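PDB 3VCO: dihydrofolate reductase from Schistosoma mansoni, which catalyses the NADPH-dependent reduction of 7,8-dihydrofolate to 5,6,7,8-tetrahydrofolate, a key step of folate metabolism that supports thymidylate, purine and glycine synthesis. Local coordinates for residues F52-T57 with L84-I88; L63-M69 with V125-I131; V148-H154 with K194-V200. One frame throughout, in Å; residues are numbered along the deposited sequence.

Interaction 1 of 3, residues F52-T57 with L84-I88; sequences FKTVTT and LKDRI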
loop_
_atom_site.group_PDB
_atom_site.type_symbol
_atom_site.label_atom_id
_atom_site.label_comp_id
_atom_site.label_asym_id
_atom_site.label_seq_id
_atom_site.Cartn_x
_atom_site.Cartn_y
_atom_site.Cartn_z
ATOM N N PHE A 52 1.399 7.715 -4.621
ATOM C CA PHE A 52 0.956 7.135 -3.365
ATOM C C PHE A 52 -0.142 7.966 -2.696
ATOM O O PHE A 52 -1.194 7.435 -2.381
ATOM C CB PHE A 52 2.127 6.984 -2.419
ATOM C CG PHE A 52 1.778 6.333 -1.125
ATOM C CD1 PHE A 52 1.888 4.967 -0.966
ATOM C CD2 PHE A 52 1.397 7.092 -0.043
ATOM C CE1 PHE A 52 1.580 4.382 0.283
ATOM C CE2 PHE A 52 1.083 6.516 1.171
ATOM C CZ PHE A 52 1.173 5.174 1.338
ATOM N N LYS A 53 0.126 9.250 -2.475
ATOM C CA LYS A 53 -0.836 10.176 -1.875
ATOM C C LYS A 53 -2.197 10.169 -2.581
ATOM O O LYS A 53 -3.240 9.970 -1.946
ATOM C CB LYS A 53 -0.276 11.604 -1.841
ATOM C CG LYS A 53 -1.279 12.653 -1.340
ATOM C CD LYS A 53 -1.443 12.612 0.167
ATOM C CE LYS A 53 -2.218 13.843 0.676
ATOM N NZ LYS A 53 -2.051 14.048 2.137
ATOM N N THR A 54 -2.175 10.393 -3.884
ATOM C CA THR A 54 -3.373 10.317 -4.721
ATOM C C THR A 54 -4.149 8.996 -4.598
ATOM O O THR A 54 -5.335 9.002 -4.265
ATOM C CB THR A 54 -3.029 10.557 -6.203
ATOM O OG1 THR A 54 -2.461 11.864 -6.338
ATOM C CG2 THR A 54 -4.271 10.468 -7.069
ATOM N N VAL A 55 -3.470 7.879 -4.850
ATOM C CA VAL A 55 -4.080 6.552 -4.819
ATOM C C VAL A 55 -4.716 6.325 -3.462
ATOM O O VAL A 55 -5.880 5.940 -3.385
ATOM C CB VAL A 55 -3.034 5.425 -5.159
ATOM C CG1 VAL A 55 -3.509 4.042 -4.762
ATOM C CG2 VAL A 55 -2.694 5.442 -6.632
ATOM N N THR A 56 -3.986 6.609 -2.387
ATOM C CA THR A 56 -4.490 6.257 -1.062
ATOM C C THR A 56 -5.418 7.258 -0.435
ATOM O O THR A 56 -6.117 6.925 0.499
ATOM C CB THR A 56 -3.351 5.964 -0.054
ATOM O OG1 THR A 56 -2.576 7.148 0.132
ATOM C CG2 THR A 56 -2.444 4.734 -0.586
ATOM N N THR A 57 -5.423 8.492 -0.913
ATOM C CA THR A 57 -6.227 9.497 -0.234
ATOM C C THR A 57 -7.565 9.707 -0.904
ATOM O O THR A 57 -8.579 9.961 -0.229
ATOM C CB THR A 57 -5.471 10.829 -0.114
ATOM O OG1 THR A 57 -4.292 10.612 0.666
ATOM C CG2 THR A 57 -6.327 11.894 0.546
ATOM N N LEU A 84 -0.490 9.392 8.195
ATOM C CA LEU A 84 -0.837 9.831 6.855
ATOM C C LEU A 84 -2.152 10.575 6.939
ATOM O O LEU A 84 -3.156 9.986 7.338
ATOM C CB LEU A 84 -0.971 8.597 6.009
ATOM C CG LEU A 84 0.364 7.867 5.936
ATOM C CD1 LEU A 84 0.247 6.576 5.110
ATOM C CD2 LEU A 84 1.359 8.815 5.306
ATOM N N LYS A 85 -2.154 11.862 6.598
ATOM C CA LYS A 85 -3.362 12.678 6.767
ATOM C C LYS A 85 -4.547 12.200 5.917
ATOM O O LYS A 85 -4.363 11.733 4.796
ATOM C CB LYS A 85 -3.068 14.172 6.494
ATOM C CG LYS A 85 -2.119 14.420 5.346
ATOM C CD LYS A 85 -1.700 15.915 5.247
ATOM C CE LYS A 85 -0.599 16.124 4.202
ATOM N NZ LYS A 85 -0.136 17.544 4.112
ATOM N N ASP A 86 -5.751 12.348 6.451
ATOM C CA ASP A 86 -6.975 12.094 5.679
ATOM C C ASP A 86 -7.216 10.630 5.342
ATOM O O ASP A 86 -8.032 10.313 4.463
ATOM C CB ASP A 86 -7.015 12.963 4.413
ATOM C CG ASP A 86 -7.183 14.454 4.736
ATOM O OD1 ASP A 86 -7.979 14.779 5.650
ATOM O OD2 ASP A 86 -6.515 15.299 4.092
ATOM N N ARG A 87 -6.510 9.752 6.060
ATOM C CA ARG A 87 -6.676 8.317 5.942
ATOM C C ARG A 87 -6.733 7.742 7.317
ATOM O O ARG A 87 -6.147 8.286 8.257
ATOM C CB ARG A 87 -5.474 7.699 5.168
ATOM C CG ARG A 87 -5.502 8.059 3.699
ATOM C CD ARG A 87 -4.101 8.081 3.130
ATOM N NE ARG A 87 -3.490 9.351 3.459
ATOM C CZ ARG A 87 -2.318 9.767 3.019
ATOM N NH1 ARG A 87 -1.604 9.024 2.172
ATOM N NH2 ARG A 87 -1.883 10.967 3.401
ATOM N N ILE A 88 -7.449 6.647 7.457
ATOM C CA ILE A 88 -7.454 5.916 8.713
ATOM C C ILE A 88 -6.176 5.091 8.679
ATOM O O ILE A 88 -5.998 4.260 7.791
ATOM C CB ILE A 88 -8.669 4.964 8.761
ATOM C CG1 ILE A 88 -9.981 5.775 8.731
ATOM C CG2 ILE A 88 -8.590 4.016 9.993
ATOM C CD1 ILE A 88 -11.149 4.982 8.266
HETATM O O HOH W 1 -8.982 9.110 2.412
#

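Interaction 2 of 3, residues L63-M69 with V125-I131; sequences LKNAVVM and VDEVFII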
loop_
_atom_site.group_PDB
_atom_site.type_symbol
_atom_site.label_atom_id
_atom_site.label_comp_id
_atom_site.label_asym_id
_atom_site.label_seq_id
_atom_site.Cartn_x
_atom_site.Cartn_y
_atom_site.Cartn_z
ATOM N N LEU A 63 -15.984 10.383 3.095
ATOM C CA LEU A 63 -15.343 9.139 3.539
ATOM C C LEU A 63 -13.821 9.196 3.512
ATOM O O LEU A 63 -13.227 10.079 2.884
ATOM C CB LEU A 63 -15.823 7.971 2.679
ATOM C CG LEU A 63 -17.338 7.863 2.524
ATOM C CD1 LEU A 63 -17.717 6.602 1.755
ATOM C CD2 LEU A 63 -18.063 7.920 3.872
ATOM N N LYS A 64 -13.189 8.232 4.174
ATOM C CA LYS A 64 -11.721 8.153 4.182
ATOM C C LYS A 64 -11.272 6.755 3.862
ATOM O O LYS A 64 -11.808 5.789 4.396
ATOM C CB LYS A 64 -11.154 8.477 5.564
ATOM C CG LYS A 64 -11.797 9.650 6.307
ATOM C CD LYS A 64 -11.072 10.930 5.985
ATOM C CE LYS A 64 -12.006 12.140 6.198
ATOM N NZ LYS A 64 -11.199 13.351 6.153
ATOM N N ASN A 65 -10.246 6.637 3.041
ATOM C CA ASN A 65 -9.644 5.328 2.846
ATOM C C ASN A 65 -8.842 4.894 4.075
ATOM O O ASN A 65 -8.471 5.728 4.883
ATOM C CB ASN A 65 -8.773 5.315 1.589
ATOM C CG ASN A 65 -9.562 5.621 0.364
ATOM O OD1 ASN A 65 -10.707 5.160 0.238
ATOM N ND2 ASN A 65 -8.990 6.422 -0.543
ATOM N N ALA A 66 -8.643 3.586 4.240
ATOM C CA ALA A 66 -7.760 3.044 5.284
ATOM C C ALA A 66 -6.433 2.618 4.656
ATOM O O ALA A 66 -6.413 2.101 3.533
ATOM C CB ALA A 66 -8.417 1.846 6.005
ATOM N N VAL A 67 -5.323 2.922 5.326
ATOM C CA VAL A 67 -4.030 2.377 4.915
ATOM C C VAL A 67 -3.563 1.477 6.056
ATOM O O VAL A 67 -3.502 1.905 7.206
ATOM C CB VAL A 67 -2.968 3.439 4.648
ATOM C CG1 VAL A 67 -3.319 4.210 3.337
ATOM C CG2 VAL A 67 -2.870 4.434 5.846
ATOM N N VAL A 68 -3.321 0.214 5.710
ATOM C CA VAL A 68 -2.991 -0.797 6.672
ATOM C C VAL A 68 -1.552 -1.209 6.389
ATOM O O VAL A 68 -1.180 -1.382 5.225
ATOM C CB VAL A 68 -3.962 -2.003 6.560
ATOM C CG1 VAL A 68 -3.654 -3.025 7.667
ATOM C CG2 VAL A 68 -5.469 -1.534 6.627
ATOM N N MET A 69 -0.738 -1.334 7.440
ATOM C CA MET A 69 0.683 -1.591 7.246
ATOM C C MET A 69 1.257 -2.278 8.488
ATOM O O MET A 69 0.676 -2.163 9.560
ATOM C CB MET A 69 1.412 -0.259 7.030
ATOM C CG MET A 69 1.472 0.572 8.316
ATOM S SD MET A 69 1.926 2.287 8.062
ATOM C CE MET A 69 0.251 2.910 8.064
ATOM N N VAL A 125 -15.133 4.440 6.388
ATOM C CA VAL A 125 -14.169 3.831 5.458
ATOM C C VAL A 125 -14.698 3.779 4.020
ATOM O O VAL A 125 -15.881 3.542 3.779
ATOM C CB VAL A 125 -13.813 2.394 5.926
ATOM C CG1 VAL A 125 -15.062 1.535 5.947
ATOM C CG2 VAL A 125 -12.743 1.743 5.009
ATOM N N ASP A 126 -13.835 4.072 3.067
ATOM C CA ASP A 126 -14.181 3.881 1.684
ATOM C C ASP A 126 -13.378 2.660 1.241
ATOM O O ASP A 126 -13.851 1.537 1.416
ATOM C CB ASP A 126 -13.899 5.117 0.819
ATOM C CG ASP A 126 -14.422 4.953 -0.617
ATOM O OD1 ASP A 126 -14.927 3.851 -0.957
ATOM O OD2 ASP A 126 -14.347 5.924 -1.397
ATOM N N GLU A 127 -12.157 2.842 0.729
ATOM C CA GLU A 127 -11.355 1.700 0.280
ATOM C C GLU A 127 -10.236 1.366 1.295
ATOM O O GLU A 127 -9.880 2.193 2.159
ATOM C CB GLU A 127 -10.777 1.932 -1.138
ATOM C CG GLU A 127 -11.857 2.194 -2.282
ATOM C CD GLU A 127 -12.073 1.003 -3.220
ATOM O OE1 GLU A 127 -11.231 0.094 -3.200
ATOM O OE2 GLU A 127 -13.090 0.962 -3.980
ATOM N N VAL A 128 -9.706 0.160 1.188
ATOM C CA VAL A 128 -8.676 -0.335 2.080
ATOM C C VAL A 128 -7.419 -0.579 1.248
ATOM O O VAL A 128 -7.478 -1.271 0.221
ATOM C CB VAL A 128 -9.132 -1.650 2.745
ATOM C CG1 VAL A 128 -8.035 -2.237 3.611
ATOM C CG2 VAL A 128 -10.390 -1.380 3.586
ATOM N N PHE A 129 -6.306 0.032 1.665
ATOM C CA PHE A 129 -5.014 -0.186 0.993
ATOM C C PHE A 129 -4.076 -0.869 1.985
ATOM O O PHE A 129 -3.975 -0.418 3.122
ATOM C CB PHE A 129 -4.434 1.149 0.500
ATOM C CG PHE A 129 -5.322 1.835 -0.539
ATOM C CD1 PHE A 129 -5.070 1.690 -1.889
ATOM C CD2 PHE A 129 -6.472 2.525 -0.146
ATOM C CE1 PHE A 129 -5.900 2.247 -2.828
ATOM C CE2 PHE A 129 -7.324 3.100 -1.079
ATOM C CZ PHE A 129 -7.065 2.950 -2.433
ATOM N N ILE A 130 -3.402 -1.932 1.539
ATOM C CA ILE A 130 -2.333 -2.560 2.282
ATOM C C ILE A 130 -1.008 -2.030 1.700
ATOM O O ILE A 130 -0.699 -2.271 0.524
ATOM C CB ILE A 130 -2.367 -4.082 2.078
ATOM C CG1 ILE A 130 -3.723 -4.663 2.498
ATOM C CG2 ILE A 130 -1.200 -4.771 2.809
ATOM C CD1 ILE A 130 -4.043 -4.467 3.939
ATOM N N ILE A 131 -0.227 -1.321 2.515
ATOM C CA ILE A 131 0.914 -0.589 1.978
ATOM C C ILE A 131 2.225 -1.232 2.346
ATOM O O ILE A 131 3.306 -0.686 2.140
ATOM C CB ILE A 131 0.874 0.889 2.352
ATOM C CG1 ILE A 131 1.073 1.071 3.848
ATOM C CG2 ILE A 131 -0.500 1.499 1.862
ATOM C CD1 ILE A 131 1.327 2.484 4.228
#

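Interaction 3 of 3, residues V148-H154 with K194-V200; sequences VRIYCTH and KFCVYDV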
loop_
_atom_site.group_PDB
_atom_site.type_symbol
_atom_site.label_atom_id
_atom_site.label_comp_id
_atom_site.label_asym_id
_atom_site.label_seq_id
_atom_site.Cartn_x
_atom_site.Cartn_y
_atom_site.Cartn_z
ATOM N N VAL A 148 -8.304 -8.719 -5.361
ATOM C CA VAL A 148 -7.199 -7.874 -4.983
ATOM C C VAL A 148 -6.816 -7.025 -6.176
ATOM O O VAL A 148 -6.888 -7.490 -7.301
ATOM C CB VAL A 148 -5.985 -8.741 -4.625
ATOM C CG1 VAL A 148 -4.741 -7.849 -4.276
ATOM C CG2 VAL A 148 -6.348 -9.751 -3.497
ATOM N N ARG A 149 -6.437 -5.781 -5.911
ATOM C CA ARG A 149 -5.962 -4.883 -6.969
ATOM C C ARG A 149 -4.576 -4.480 -6.507
ATOM O O ARG A 149 -4.376 -4.239 -5.331
ATOM C CB ARG A 149 -6.835 -3.622 -7.094
ATOM C CG ARG A 149 -6.155 -2.561 -8.005
ATOM C CD ARG A 149 -7.069 -1.450 -8.363
ATOM N NE ARG A 149 -8.069 -1.934 -9.303
ATOM C CZ ARG A 149 -8.902 -1.151 -9.957
ATOM N NH1 ARG A 149 -8.860 0.175 -9.792
ATOM N NH2 ARG A 149 -9.763 -1.705 -10.775
ATOM N N ILE A 150 -3.611 -4.434 -7.415
ATOM C CA ILE A 150 -2.274 -3.996 -7.037
ATOM C C ILE A 150 -1.941 -2.699 -7.769
ATOM O O ILE A 150 -1.941 -2.658 -8.982
ATOM C CB ILE A 150 -1.206 -5.029 -7.514
ATOM C CG1 ILE A 150 -1.438 -6.393 -6.841
ATOM C CG2 ILE A 150 0.195 -4.504 -7.231
ATOM C CD1 ILE A 150 -0.607 -7.556 -7.522
ATOM N N TYR A 151 -1.593 -1.677 -7.019
ATOM C CA TYR A 151 -1.063 -0.429 -7.554
ATOM C C TYR A 151 0.435 -0.574 -7.422
ATOM O O TYR A 151 0.982 -0.635 -6.316
ATOM C CB TYR A 151 -1.529 0.715 -6.650
ATOM C CG TYR A 151 -2.998 1.017 -6.809
ATOM C CD1 TYR A 151 -3.423 1.993 -7.728
ATOM C CD2 TYR A 151 -3.970 0.282 -6.103
ATOM C CE1 TYR A 151 -4.779 2.284 -7.885
ATOM C CE2 TYR A 151 -5.345 0.564 -6.269
ATOM C CZ TYR A 151 -5.725 1.571 -7.163
ATOM O OH TYR A 151 -7.054 1.843 -7.336
ATOM N N CYS A 152 1.103 -0.638 -8.551
ATOM C CA CYS A 152 2.480 -1.029 -8.556
ATOM C C CYS A 152 3.341 0.098 -9.155
ATOM O O CYS A 152 3.044 0.623 -10.230
ATOM C CB CYS A 152 2.622 -2.315 -9.413
ATOM S SG CYS A 152 4.285 -2.991 -9.409
ATOM N N THR A 153 4.403 0.463 -8.449
ATOM C CA THR A 153 5.469 1.228 -9.066
ATOM C C THR A 153 6.573 0.273 -9.443
ATOM O O THR A 153 7.226 -0.290 -8.580
ATOM C CB THR A 153 5.985 2.262 -8.084
ATOM O OG1 THR A 153 4.839 2.999 -7.638
ATOM C CG2 THR A 153 7.003 3.180 -8.748
ATOM N N HIS A 154 6.789 0.116 -10.735
ATOM C CA HIS A 154 7.933 -0.654 -11.254
ATOM C C HIS A 154 9.176 0.208 -11.319
ATOM O O HIS A 154 9.146 1.294 -11.856
ATOM C CB HIS A 154 7.630 -1.158 -12.660
ATOM C CG HIS A 154 6.500 -2.149 -12.716
ATOM N ND1 HIS A 154 6.670 -3.497 -12.477
ATOM C CD2 HIS A 154 5.198 -1.988 -13.040
ATOM C CE1 HIS A 154 5.510 -4.117 -12.610
ATOM N NE2 HIS A 154 4.596 -3.222 -12.928
ATOM N N LYS A 194 7.764 3.424 -13.503
ATOM C CA LYS A 194 6.502 3.679 -14.162
ATOM C C LYS A 194 5.435 3.099 -13.274
ATOM O O LYS A 194 5.725 2.244 -12.418
ATOM C CB LYS A 194 6.471 3.055 -15.545
ATOM C CG LYS A 194 6.242 1.560 -15.549
ATOM C CD LYS A 194 6.307 0.978 -16.951
ATOM C CE LYS A 194 5.066 1.276 -17.771
ATOM N NZ LYS A 194 5.027 0.383 -18.982
ATOM N N PHE A 195 4.218 3.573 -13.463
ATOM C CA PHE A 195 3.096 3.217 -12.587
ATOM C C PHE A 195 2.135 2.320 -13.337
ATOM O O PHE A 195 1.743 2.622 -14.442
ATOM C CB PHE A 195 2.355 4.474 -12.114
ATOM C CG PHE A 195 3.250 5.472 -11.396
ATOM C CD1 PHE A 195 3.848 5.147 -10.182
ATOM C CD2 PHE A 195 3.498 6.719 -11.935
ATOM C CE1 PHE A 195 4.693 6.051 -9.515
ATOM C CE2 PHE A 195 4.333 7.616 -11.281
ATOM C CZ PHE A 195 4.947 7.264 -10.081
ATOM N N CYS A 196 1.731 1.229 -12.710
ATOM C CA CYS A 196 0.839 0.264 -13.357
ATOM C C CYS A 196 -0.156 -0.214 -12.304
ATOM O O CYS A 196 0.153 -0.295 -11.111
ATOM C CB CYS A 196 1.630 -0.928 -13.895
ATOM S SG CYS A 196 2.608 -0.599 -15.368
ATOM N N VAL A 197 -1.374 -0.486 -12.749
ATOM C CA VAL A 197 -2.422 -0.945 -11.864
ATOM C C VAL A 197 -3.011 -2.263 -12.397
ATOM O O VAL A 197 -3.322 -2.378 -13.583
ATOM C CB VAL A 197 -3.514 0.090 -11.776
ATOM C CG1 VAL A 197 -4.577 -0.368 -10.819
ATOM C CG2 VAL A 197 -2.911 1.464 -11.337
ATOM N N TYR A 198 -3.137 -3.248 -11.513
ATOM C CA TYR A 198 -3.508 -4.581 -11.937
ATOM C C TYR A 198 -4.641 -5.123 -11.105
ATOM O O TYR A 198 -4.641 -4.965 -9.888
ATOM C CB TYR A 198 -2.334 -5.550 -11.767
ATOM C CG TYR A 198 -1.038 -5.172 -12.500
ATOM C CD1 TYR A 198 -0.908 -5.338 -13.875
ATOM C CD2 TYR A 198 0.033 -4.661 -11.800
ATOM C CE1 TYR A 198 0.275 -4.990 -14.529
ATOM C CE2 TYR A 198 1.225 -4.323 -12.440
ATOM C CZ TYR A 198 1.334 -4.474 -13.786
ATOM O OH TYR A 198 2.513 -4.133 -14.379
ATOM N N ASP A 199 -5.571 -5.797 -11.771
ATOM C CA ASP A 199 -6.575 -6.601 -11.088
ATOM C C ASP A 199 -6.150 -8.045 -11.155
ATOM O O ASP A 199 -5.832 -8.546 -12.217
ATOM C CB ASP A 199 -7.947 -6.413 -11.735
ATOM C CG ASP A 199 -8.582 -5.122 -11.323
ATOM O OD1 ASP A 199 -8.313 -4.665 -10.194
ATOM O OD2 ASP A 199 -9.333 -4.552 -12.120
ATOM N N VAL A 200 -6.121 -8.699 -9.999
ATOM C CA VAL A 200 -5.766 -10.098 -9.946
ATOM C C VAL A 200 -7.058 -10.835 -10.219
ATOM O O VAL A 200 -8.039 -10.615 -9.515
ATOM C CB VAL A 200 -5.199 -10.487 -8.550
ATOM C CG1 VAL A 200 -4.838 -11.968 -8.492
ATOM C CG2 VAL A 200 -3.999 -9.575 -8.177
HETATM O O HOH W 2 -9.489 -6.591 -8.291
#

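Interaction 1 of 3, residues F52-T57 with L84-I88
Arg-87 reaches from the turn before strand 88-92 to the last turn of helix 46-57. Its NH1 donates to Thr-56 OG1 at 2.9 Å. The bond is bent, 141° at the hydrogen, and the hydroxyl lies tilted from the guanidinium plane. Thr-57 OG1 sits over the centre of one guanidinium face, 3.1 Å above the plane. Leu-84 CB covers the opposite face. Lys-53 lays its CD beside Arg-87 NH2, and its NZ ends against the side chain of Lys-85, 3.2 Å from Lys-85 CG, the two chains crossing at about a right angle. Phe-52 adds an apolar touch, with Leu-84 CD1 4.0 Å from CE2 at the ring edge.

The second shell fixes these groups. Arg-87 NE and NH2 both donate to Lys-85 O, each at 2.9 Å, within the type II turn Leu-84 to Arg-87. This side-on grip fixes the rotation of the guanidinium, with the carbonyl oxygen near its plane. Thr-56 OG1 lies between the backbone N and the carbonyl carbon (chi1 63°), from where it donates to Phe-52 O. Water 1 donates to Thr-57 O and Asp-86 O and bridges the backbones.

Phe-52, Lys-53 and Arg-87 belong to the substrate site by similarity. A fixed arginine with a lysine ammonium 3.3 Å from its NH2 (Lys-53 NZ) is consistent with a positive pocket for the carboxylate end of folate.

Interaction 2 of 3, residues L63-M69 with V125-I131
Ala-66 and Val-68 bond through their backbones to Glu-127, Phe-129 and Ile-131. They pair strand 64-69 with strand 125-130, parallel neighbours in the central sheet of the dihydrofolate reductase fold. The strand directions differ by 34°, which reflects the twist of the sheet.

Backbone hydrogen bonds form the ladder. Ala-66 N donates to Glu-127 O, and Ala-66 O accepts from Phe-129 N. Val-68 repeats the pattern with Phe-129 O and Ile-131 N. Near the start, Asp-126 N donates to Lys-64 O. The register then slips by one residue between the Lys-64/Val-125 and Ala-66/Val-128 pairs, a beta bulge.

A side-chain bond spans the bulge. Asn-65 OD1 accepts from Glu-127 N at 2.8 Å, with 162° at the hydrogen. The other end of this amide, ND2, donates to Lys-58 O and Thr-56 O. The amide therefore ties both strands to the end of helix 46-57. It also rests against the ring edge of Phe-129, where CE2 is 3.7 Å from Asn-65 CG.

Apolar contacts fill both faces. Ala-66, Val-68, Val-128 and Ile-130 face helix 109-116. Here Ile-130 CD1 lies 3.6 Å from Val-68 CB. Val-67 and Phe-129 face helix 46-57. At the far end Met-69 and Ile-131 run next to each other in the same direction. Ile-131 has CG1 between its backbone N and carbonyl carbon (chi1 67°), which turns that branch onto Met-69. Its CG1 meets Met-69 CB at a tight 3.5 Å, while CD1 touches the sulfur SD at 3.9 Å.

Interaction 3 of 3, residues V148-H154 with K194-V200
Tyr-151 and Val-197 pack tightly on one face of an antiparallel strand pair. Val-197 CG1 stands over the tyrosine ring in a CH-pi contact, 4.2 Å from its centroid. Val-197 CG2 touches Tyr-151 CD1 at 3.7 Å. On the same face Thr-153 OG1 lies in the plane of the Phe-195 ring, at its edge, and bonds to Asp-48 of the predicted substrate site. Between the strands, paired backbone bonds link Ile-150 with Tyr-198 and Cys-152 with Cys-196.

The partly exposed ends rely on polar groups. Arg-149 meets Asp-199 side-on in a salt bridge: NE to OD1 at 2.9 Å, and NH2 to OD2 at 3.2 Å on its syn lone pair. The bend at chi3 (-72°) brings the guanidinium to the carboxylate. Water 2 makes only weak bonds to Val-148 O and Asp-199 OD1. On the other face His-154 NE2 and Tyr-198 OH share a hydrogen bond of 2.7 Å. The rings meet edge against edge, with planes at 85°, neither lying over the other's face.

Strand 148-156 is paired on its other side with parallel strand 23-29. Helix 46-57 packs on the Tyr-151 face through Phe-51 and Val-55.

Helix 46-57 connects the three contacts. It supplies one side of interaction 1 and packs on the sheet that holds interactions 2 and 3. Interactions 1 and 2 have centres about 8 Å apart, and their segments alternate along the chain. Strand 88-92, which starts at Ile-88, pairs with strand 64-70. Interaction 3 follows both in sequence, its centre about 17 Å from that of interaction 1 and 16 Å from that of interaction 2. Strand 23-29 lies between strands 125-130 and 148-156. Val-55 and Phe-129 both touch Tyr-151. The helix carries Phe-52 and Lys-53 and the turn carries Arg-87, all assigned to the substrate site by similarity, so that site lies beside this sheet.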